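Local coordinates for uncharacterized protein (Staphylococcus aureus subsp. aureus, PDB 3H04) that is of unknown function but has an alpha/beta-hydrolase fold with a probable serine nucleophile, so it may act as an esterase-like hydrolase, at residues A[46-51]-A[101-106]; A[61-66]-A[87-92]. All coordinates share one frame; numbering follows the deposited sequence.

Contact 1. Residues A[46-51]-A[101-106]; sequences NDLSPQ and FGRSSG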
loop_
_atom_site.group_PDB
_atom_site.type_symbol
_atom_site.label_atom_id
_atom_site.label_comp_id
_atom_site.label_asym_id
_atom_site.label_seq_id
_atom_site.Cartn_x
_atom_site.Cartn_y
_atom_site.Cartn_z
ATOM N N ASN A 46 -8.595 4.194 -6.851
ATOM C CA ASN A 46 -9.565 3.281 -7.463
ATOM C C ASN A 46 -8.950 2.347 -8.522
ATOM O O ASN A 46 -9.446 2.294 -9.648
ATOM C CB ASN A 46 -10.768 4.036 -8.067
ATOM C CG ASN A 46 -10.359 4.999 -9.168
ATOM O OD1 ASN A 46 -9.209 5.472 -9.206
ATOM N ND2 ASN A 46 -11.286 5.306 -10.060
ATOM N N ASP A 47 -7.889 1.618 -8.147
ATOM C CA ASP A 47 -7.156 0.733 -9.069
ATOM C C ASP A 47 -7.461 -0.743 -8.865
ATOM O O ASP A 47 -6.883 -1.573 -9.566
ATOM C CB ASP A 47 -5.627 0.946 -9.025
ATOM C CG ASP A 47 -4.981 0.503 -7.694
ATOM O OD1 ASP A 47 -5.708 0.220 -6.710
ATOM O OD2 ASP A 47 -3.737 0.445 -7.647
ATOM N N LEU A 48 -8.394 -1.066 -7.963
ATOM C CA LEU A 48 -8.813 -2.448 -7.712
ATOM C C LEU A 48 -9.813 -2.907 -8.791
ATOM O O LEU A 48 -10.753 -2.178 -9.075
ATOM C CB LEU A 48 -9.528 -2.580 -6.352
ATOM C CG LEU A 48 -8.636 -2.654 -5.118
ATOM C CD1 LEU A 48 -9.505 -2.721 -3.889
ATOM C CD2 LEU A 48 -7.687 -3.898 -5.212
ATOM N N SER A 49 -9.656 -4.110 -9.346
ATOM C CA SER A 49 -10.699 -4.654 -10.261
ATOM C C SER A 49 -12.053 -4.740 -9.566
ATOM O O SER A 49 -12.144 -5.123 -8.395
ATOM C CB SER A 49 -10.374 -6.045 -10.825
ATOM O OG SER A 49 -8.979 -6.168 -11.146
ATOM N N PRO A 50 -13.126 -4.442 -10.311
ATOM C CA PRO A 50 -14.497 -4.621 -9.819
ATOM C C PRO A 50 -14.725 -5.989 -9.180
ATOM O O PRO A 50 -15.464 -6.112 -8.183
ATOM C CB PRO A 50 -15.338 -4.511 -11.108
ATOM C CG PRO A 50 -14.515 -3.657 -12.005
ATOM C CD PRO A 50 -13.091 -3.996 -11.717
ATOM N N GLN A 51 -14.112 -7.014 -9.758
ATOM C CA GLN A 51 -14.287 -8.386 -9.250
ATOM C C GLN A 51 -13.747 -8.533 -7.823
ATOM O O GLN A 51 -14.358 -9.230 -6.997
ATOM C CB GLN A 51 -13.628 -9.420 -10.188
ATOM C CG GLN A 51 -14.393 -9.557 -11.476
ATOM C CD GLN A 51 -13.574 -10.153 -12.593
ATOM O OE1 GLN A 51 -13.275 -9.470 -13.571
ATOM N NE2 GLN A 51 -13.203 -11.424 -12.460
ATOM N N PHE A 101 -5.577 -2.742 4.130
ATOM C CA PHE A 101 -5.323 -3.611 2.993
ATOM C C PHE A 101 -4.515 -2.754 2.071
ATOM O O PHE A 101 -5.030 -1.735 1.613
ATOM C CB PHE A 101 -6.639 -4.059 2.345
ATOM C CG PHE A 101 -6.466 -4.719 0.996
ATOM C CD1 PHE A 101 -5.293 -5.365 0.670
ATOM C CD2 PHE A 101 -7.487 -4.667 0.056
ATOM C CE1 PHE A 101 -5.128 -6.017 -0.552
ATOM C CE2 PHE A 101 -7.329 -5.273 -1.199
ATOM C CZ PHE A 101 -6.166 -5.965 -1.500
ATOM N N GLY A 102 -3.247 -3.118 1.854
ATOM C CA GLY A 102 -2.401 -2.442 0.874
ATOM C C GLY A 102 -1.787 -3.388 -0.138
ATOM O O GLY A 102 -1.658 -4.618 0.088
ATOM N N ARG A 103 -1.420 -2.821 -1.278
ATOM C CA ARG A 103 -0.678 -3.513 -2.307
ATOM C C ARG A 103 0.580 -2.740 -2.515
ATOM O O ARG A 103 0.555 -1.515 -2.694
ATOM C CB ARG A 103 -1.479 -3.653 -3.609
ATOM C CG ARG A 103 -2.815 -4.366 -3.348
ATOM C CD ARG A 103 -3.551 -4.840 -4.540
ATOM N NE ARG A 103 -3.899 -3.751 -5.471
ATOM C CZ ARG A 103 -4.379 -3.921 -6.711
ATOM N NH1 ARG A 103 -4.569 -5.126 -7.214
ATOM N NH2 ARG A 103 -4.687 -2.865 -7.450
ATOM N N SER A 104 1.686 -3.477 -2.530
ATOM C CA SER A 104 2.998 -2.941 -2.805
ATOM C C SER A 104 3.314 -1.884 -1.709
ATOM O O SER A 104 3.224 -2.174 -0.519
ATOM C CB SER A 104 3.072 -2.437 -4.265
ATOM O OG SER A 104 4.422 -2.342 -4.655
ATOM N N SER A 105 3.682 -0.662 -2.088
ATOM C CA SER A 105 3.936 0.390 -1.132
ATOM C C SER A 105 2.713 0.753 -0.283
ATOM O O SER A 105 2.866 1.251 0.818
ATOM C CB SER A 105 4.428 1.640 -1.880
ATOM O OG SER A 105 3.528 1.978 -2.966
ATOM N N GLY A 106 1.502 0.512 -0.770
ATOM C CA GLY A 106 0.328 0.655 0.070
ATOM C C GLY A 106 0.287 -0.288 1.251
ATOM O O GLY A 106 -0.302 0.045 2.306
HETATM O O HOH W 1 -2.255 -0.883 -6.008
HETATM O O HOH W 2 -6.972 -4.530 -9.391
#

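Contact 2. Residues A[61-66]-A[87-92]; sequences DLIQLS and DAIQSQ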
loop_
_atom_site.group_PDB
_atom_site.type_symbol
_atom_site.label_atom_id
_atom_site.label_comp_id
_atom_site.label_asym_id
_atom_site.label_seq_id
_atom_site.Cartn_x
_atom_site.Cartn_y
_atom_site.Cartn_z
ATOM N N ASP A 61 -17.268 -3.024 4.442
ATOM C CA ASP A 61 -17.119 -1.757 3.695
ATOM C C ASP A 61 -15.682 -1.657 3.226
ATOM O O ASP A 61 -14.769 -2.117 3.932
ATOM C CB ASP A 61 -17.424 -0.538 4.576
ATOM C CG ASP A 61 -18.910 -0.407 4.914
ATOM O OD1 ASP A 61 -19.689 -1.345 4.623
ATOM O OD2 ASP A 61 -19.264 0.642 5.478
ATOM N N LEU A 62 -15.501 -1.065 2.042
ATOM C CA LEU A 62 -14.203 -0.858 1.430
ATOM C C LEU A 62 -14.000 0.644 1.254
ATOM O O LEU A 62 -14.795 1.290 0.602
ATOM C CB LEU A 62 -14.096 -1.566 0.069
ATOM C CG LEU A 62 -12.710 -1.459 -0.577
ATOM C CD1 LEU A 62 -11.670 -2.148 0.315
ATOM C CD2 LEU A 62 -12.745 -2.086 -1.968
ATOM N N ILE A 63 -12.957 1.183 1.871
ATOM C CA ILE A 63 -12.693 2.622 1.817
ATOM C C ILE A 63 -11.374 2.878 1.100
ATOM O O ILE A 63 -10.343 2.458 1.584
ATOM C CB ILE A 63 -12.643 3.208 3.206
ATOM C CG1 ILE A 63 -13.906 2.839 3.971
ATOM C CG2 ILE A 63 -12.512 4.754 3.108
ATOM C CD1 ILE A 63 -13.813 1.686 4.963
ATOM N N GLN A 64 -11.394 3.548 -0.043
ATOM C CA GLN A 64 -10.181 3.706 -0.836
ATOM C C GLN A 64 -9.547 5.065 -0.574
ATOM O O GLN A 64 -10.122 6.092 -0.956
ATOM C CB GLN A 64 -10.535 3.431 -2.301
ATOM C CG GLN A 64 -11.098 2.032 -2.339
ATOM C CD GLN A 64 -11.495 1.519 -3.667
ATOM O OE1 GLN A 64 -12.674 1.249 -3.866
ATOM N NE2 GLN A 64 -10.522 1.276 -4.561
ATOM N N LEU A 65 -8.433 5.104 0.143
ATOM C CA LEU A 65 -7.903 6.405 0.543
ATOM C C LEU A 65 -6.880 6.958 -0.396
ATOM O O LEU A 65 -6.342 6.250 -1.215
ATOM C CB LEU A 65 -7.362 6.458 1.993
ATOM C CG LEU A 65 -6.111 5.792 2.487
ATOM C CD1 LEU A 65 -4.837 6.367 1.933
ATOM C CD2 LEU A 65 -6.130 5.841 4.105
ATOM N N SER A 66 -6.642 8.255 -0.283
ATOM C CA SER A 66 -5.665 8.934 -1.129
ATOM C C SER A 66 -4.612 9.614 -0.283
ATOM O O SER A 66 -4.853 9.926 0.899
ATOM C CB SER A 66 -6.379 9.930 -2.033
ATOM O OG SER A 66 -7.210 9.178 -2.943
ATOM N N ASP A 87 -7.637 8.388 10.243
ATOM C CA ASP A 87 -8.330 8.830 11.474
ATOM C C ASP A 87 -9.704 9.364 11.210
ATOM O O ASP A 87 -10.629 9.163 12.017
ATOM C CB ASP A 87 -7.531 9.872 12.239
ATOM C CG ASP A 87 -6.246 9.313 12.800
ATOM O OD1 ASP A 87 -6.199 8.080 12.988
ATOM O OD2 ASP A 87 -5.279 10.098 13.012
ATOM N N ALA A 88 -9.849 10.040 10.090
ATOM C CA ALA A 88 -11.164 10.498 9.653
ATOM C C ALA A 88 -12.043 9.285 9.353
ATOM O O ALA A 88 -13.197 9.258 9.715
ATOM C CB ALA A 88 -11.049 11.403 8.454
ATOM N N ILE A 89 -11.488 8.255 8.732
ATOM C CA ILE A 89 -12.270 7.026 8.470
ATOM C C ILE A 89 -12.575 6.260 9.740
ATOM O O ILE A 89 -13.727 5.859 9.933
ATOM C CB ILE A 89 -11.567 6.088 7.423
ATOM C CG1 ILE A 89 -11.423 6.811 6.089
ATOM C CG2 ILE A 89 -12.356 4.723 7.257
ATOM C CD1 ILE A 89 -10.108 6.393 5.260
ATOM N N GLN A 90 -11.576 6.043 10.602
ATOM C CA GLN A 90 -11.802 5.314 11.853
ATOM C C GLN A 90 -12.899 5.970 12.715
ATOM O O GLN A 90 -13.753 5.268 13.237
ATOM C CB GLN A 90 -10.532 5.149 12.698
ATOM C CG GLN A 90 -10.714 4.199 13.924
ATOM C CD GLN A 90 -9.395 3.589 14.479
ATOM O OE1 GLN A 90 -8.383 4.298 14.672
ATOM N NE2 GLN A 90 -9.421 2.272 14.768
ATOM N N SER A 91 -12.899 7.302 12.852
ATOM C CA SER A 91 -13.935 7.940 13.680
ATOM C C SER A 91 -15.345 7.602 13.159
ATOM O O SER A 91 -16.291 7.503 13.941
ATOM C CB SER A 91 -13.741 9.460 13.737
ATOM O OG SER A 91 -13.885 10.003 12.457
ATOM N N GLN A 92 -15.469 7.394 11.847
ATOM C CA GLN A 92 -16.741 7.047 11.201
ATOM C C GLN A 92 -17.197 5.574 11.385
ATOM O O GLN A 92 -18.302 5.203 10.988
ATOM C CB GLN A 92 -16.571 7.350 9.723
ATOM C CG GLN A 92 -17.799 7.378 8.863
ATOM C CD GLN A 92 -17.475 8.052 7.545
ATOM O OE1 GLN A 92 -16.346 8.483 7.342
ATOM N NE2 GLN A 92 -18.450 8.146 6.647
#

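Contact 1. Residues A[46-51]-A[101-106]
Arg103 leaves the end of strand 98-103 with its CB directed at segment 46-51, and CG stands anti to the carbonyl carbon (chi1 -56°). A bend at chi3 (-60°) then turns the tip of the chain toward Leu48 and Asp47. Arg103 NE hydrogen-bonds Tyr34 OH and, weakly, a water at 3.3 Å that donates to Asp47 OD2. Leu48 CD2 sits 3.6 Å from Arg103 CZ, over the centre of one guanidinium face. NH1 reaches Asp251 in a salt bridge and also a second water, which links Asp47 O and Ser49 N. Arg103 NH2 meets Asp47 OD1 at 3.3 Å in a salt bridge with a weak hydrogen bond, while Asp47 O takes another weak one at the guanidinium edge. The carboxylate and guanidinium planes stand 86° apart, so this is no flat, two-pronged pair. Tyr34 OH also bonds Asp47 OD1. Next comes Ser104, probably the nucleophile of a GxSxG elbow, its OG bonded to His248. Strand 98-103 runs between strands 30-35 and 121-125, and Tyr262 of helix 256-273 packs on Leu48, Phe101 and Arg103.

Contact 2. Residues A[61-66]-A[87-92]
Asp61 OD2 is gripped by Lys22 NZ in a salt bridge and by Tyr93 OH in a hydrogen bond, two residues ahead of Ile63, the strand residue that meets Ile89 of helix 75-91. The other carboxylate oxygen, OD1, is held by Ala23 N and Thr28 OG1, so both carboxylate oxygens are held near the start of strand 60-65. Between strand and helix themselves the contact is wholly apolar. Ile63 and Ile89 run alongside each other, pointing opposite ways, and overlap along their flanks. With chi1 at -53°, Ile63 CG1 lies beside the backbone N and CG2 points opposite that N, which lays both branches along Ile89. Ile63 CG2 comes within 3.6 Å of Ile89 CD1, and the same methyl lies 3.8 Å from Ile89 CG1. At the other end of the pair Ile89 CG2 touches Ile63 CD1 at 4.1 Å. The terminal methyl of Ile89 also reaches Leu65, whose CD2 sits 4.2 Å from Ile89 CD1; Leu65 lies crosswise, roughly perpendicular to Ile89. This is a helix packed on a sheet inside a beta-alpha-beta crossover: strand 60-65 leads through helix 75-91 into the parallel strand 98-103, passing over strand 30-35, which lies between the two in the alpha/beta-hydrolase sheet. Alternation along the strand sorts its side chains: Ile63 and Leu65 point to the helix, and Gln64 starts out on the opposite side of the strand; its NE2 bonds Ala45 O. Farther along segment 87-92, Ser91 OG folds back on the backbone and donates to Ala88 O at 2.9 Å, the donor standing 40° out of the carbonyl plane. Beside the pair, Ile63 also packs on Tyr18 and Ile20 of strand 15-21 and on Val31 of strand 30-35, and Leu65 leans on Val33.

The centres of the two contacts lie about 15 Å apart, and both reach the same mixed sheet. In chain order contact 2 is nested inside the loop closed by contact 1: helix 50-56 is followed by strand 60-65, then helix 75-91, then strand 98-103. They also touch, for Leu48 CD1 of contact 1 lies 3.8 Å from Leu62 CD2 on strand 60-65, and Gln64 NE2 packs 3.7 Å from Asn46 CA. Leu62 and Gln64 thus meet segment 46-51, whereas Ile63 and Leu65 face helix 75-91. Contact 1 adjoins the probable nucleophile elbow; contact 2 packs helix 75-91 on strand 60-65, and the chain then runs on into strand 98-103, which ends at that probable elbow.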